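Local coordinates for P protein (Mumps virus, PDB 3BBZ) that probably binds the viral nucleocapsid through this C-terminal domain of the phosphoprotein, a component of the mumps virus polymerase, at residues V15-P18 with Q19-Q22. The protein carries 1 engineered substitution. Numbering follows the deposited sequence.
With FMT (formic acid), chain E.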
ATOM      1  N   VAL A  15      -3.023  -6.732   4.085  1.00 22.58           N
ATOM      2  CA  VAL A  15      -2.965  -7.641   2.930  1.00 23.49           C
ATOM      3  C   VAL A  15      -2.298  -8.973   3.317  1.00 23.88           C
ATOM      4  O   VAL A  15      -1.075  -9.041   3.575  1.00 24.35           O
ATOM      5  CB  VAL A  15      -2.254  -6.955   1.712  1.00 22.97           C
ATOM      6  CG1 VAL A  15      -2.405  -7.785   0.450  1.00 23.47           C
ATOM      7  CG2 VAL A  15      -2.818  -5.526   1.502  1.00 22.84           C
ATOM      8  N   ALA A  16      -3.132 -10.021   3.377  1.00 24.83           N
ATOM      9  CA  ALA A  16      -2.703 -11.382   3.732  1.00 24.48           C
ATOM     10  C   ALA A  16      -2.285 -12.173   2.502  1.00 23.89           C
ATOM     11  O   ALA A  16      -1.417 -13.051   2.608  1.00 25.26           O
ATOM     12  CB  ALA A  16      -3.805 -12.129   4.529  1.00 25.04           C
ATOM     13  N   ASN A  17      -2.879 -11.873   1.335  1.00 21.98           N
ATOM     14  CA  ASN A  17      -2.541 -12.610   0.116  1.00 18.43           C
ATOM     15  C   ASN A  17      -1.195 -12.114  -0.462  1.00 16.34           C
ATOM     16  O   ASN A  17      -1.034 -10.913  -0.764  1.00 15.42           O
ATOM     17  CB  ASN A  17      -3.745 -12.634  -0.851  1.00 19.18           C
ATOM     18  CG  ASN A  17      -3.377 -12.962  -2.305  1.00 16.99           C
ATOM     19  OD1 ASN A  17      -2.758 -12.179  -2.979  1.00 14.16           O
ATOM     20  ND2 ASN A  17      -3.828 -14.085  -2.794  1.00 18.06           N
ATOM     21  N   PRO A  18      -0.201 -13.024  -0.521  1.00 14.51           N
ATOM     22  CA  PRO A  18       1.191 -12.642  -0.801  1.00 12.79           C
ATOM     23  C   PRO A  18       1.419 -12.027  -2.184  1.00 10.66           C
ATOM     24  O   PRO A  18       2.269 -11.168  -2.321  1.00  8.28           O
ATOM     25  CB  PRO A  18       1.966 -13.943  -0.593  1.00 12.61           C
ATOM     26  CG  PRO A  18       1.057 -14.749   0.323  1.00 14.51           C
ATOM     27  CD  PRO A  18      -0.293 -14.472  -0.254  1.00 14.81           C
ATOM     28  N   GLN A  19       0.621 -12.403  -3.177  1.00  9.12           N
ATOM     29  CA  GLN A  19       0.751 -11.778  -4.482  1.00  8.62           C
ATOM     30  C   GLN A  19       0.215 -10.339  -4.457  1.00  6.95           C
ATOM     31  O   GLN A  19       0.816  -9.432  -5.042  1.00  5.82           O
ATOM     32  CB  GLN A  19       0.094 -12.631  -5.595  1.00  8.81           C
ATOM     33  CG  GLN A  19       0.928 -13.835  -6.065  1.00 10.86           C
ATOM     34  CD  GLN A  19       0.292 -14.591  -7.256  1.00 11.72           C
ATOM     35  OE1 GLN A  19      -0.920 -14.665  -7.390  1.00 12.51           O
ATOM     36  NE2 GLN A  19       1.125 -15.146  -8.115  1.00 19.48           N
ATOM     37  N   MET A  20      -0.893 -10.110  -3.746  1.00  6.44           N
ATOM     38  CA  MET A  20      -1.421  -8.733  -3.605  1.00  6.38           C
ATOM     39  C   MET A  20      -0.435  -7.863  -2.838  1.00  5.30           C
ATOM     40  O   MET A  20      -0.249  -6.672  -3.143  1.00  5.40           O
ATOM     41  CB  MET A  20      -2.777  -8.729  -2.925  1.00  5.87           C
ATOM     42  CG  MET A  20      -3.921  -9.150  -3.802  1.00  6.93           C
ATOM     43  SD  MET A  20      -5.429  -9.172  -2.843  1.00  9.98           S
ATOM     44  CE  MET A  20      -5.539  -7.463  -2.385  1.00  2.00           C
ATOM     45  N   LYS A  21       0.258  -8.488  -1.895  1.00  5.58           N
ATOM     46  CA  LYS A  21       1.207  -7.809  -1.014  1.00  6.30           C
ATOM     47  C   LYS A  21       2.386  -7.346  -1.826  1.00  5.55           C
ATOM     48  O   LYS A  21       2.782  -6.199  -1.688  1.00  5.50           O
ATOM     49  CB  LYS A  21       1.639  -8.750   0.126  1.00  6.66           C
ATOM     50  CG  LYS A  21       2.585  -8.184   1.203  0.50  6.12           C
ATOM     51  CD  LYS A  21       2.575  -9.110   2.442  0.50  6.04           C
ATOM     52  CE  LYS A  21       3.885  -9.084   3.196  0.50  8.90           C
ATOM     53  NZ  LYS A  21       4.024 -10.246   4.149  0.50  9.82           N
ATOM     54  N   GLN A  22       2.923  -8.228  -2.689  1.00  6.83           N
ATOM     55  CA  GLN A  22       4.081  -7.908  -3.589  1.00  7.17           C
ATOM     56  C   GLN A  22       3.733  -6.818  -4.576  1.00  5.38           C
ATOM     57  O   GLN A  22       4.588  -5.998  -4.868  1.00  3.91           O
ATOM     58  CB  GLN A  22       4.587  -9.105  -4.433  1.00  7.11           C
ATOM     59  CG  GLN A  22       4.908 -10.444  -3.669  1.00 11.60           C
ATOM     60  CD  GLN A  22       4.737 -11.725  -4.564  1.00 12.86           C
ATOM     61  OE1 GLN A  22       4.636 -11.642  -5.822  1.00 20.65           O
ATOM     62  NE2 GLN A  22       4.647 -12.902  -3.913  1.00 17.56           N
TER
HETATM   63  C   FMT E   4      -6.019  -9.549   2.071  1.00 36.99           C
HETATM   64  O1  FMT E   4      -5.142  -9.999   1.325  1.00 36.92           O
HETATM   65  O2  FMT E   4      -6.046  -9.735   3.289  1.00 36.38           O
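Asn17 OD1 accepts from Met20 N at 2.9 Å, with an N-H...O angle of 158°; Asn17 is the N-cap residue of helix 18-29, and this is its capping bond. CG stands anti to the backbone N (chi1 161°), beside the carbonyl carbon, and the rotation about CB-CG then turns OD1 toward Met20 N. The donor lies nearly in line with CG-OD1, and Met20 CG packs against the same oxygen at 3.3 Å, its thioether chain crossing the amide roughly at right angles. As the first i, i+4 bonds of the helix, Asn17 O receives Lys21 N at 3.0 Å, and Pro18 O receives Gln22 N at 3.0 Å, the latter donor tilted 31° from the carbonyl plane. Val15, buried, sets CG1 against Met20 CB at 3.5 Å, packing the start of the connection onto the first turn of helix 18-29. A formic acid molecule, probably from the crystallisation liquor, is held by the backbone N-H groups of Ala16 and Asn17: Asn17 N reaches its O1 at 2.9 Å, and Ala16 N its O2, with a weaker bond to O1. The whole unit forms the tight connection in which the chain leaves helix 3-14 at Val15 and enters helix 18-29, at one end of the three-helix domain.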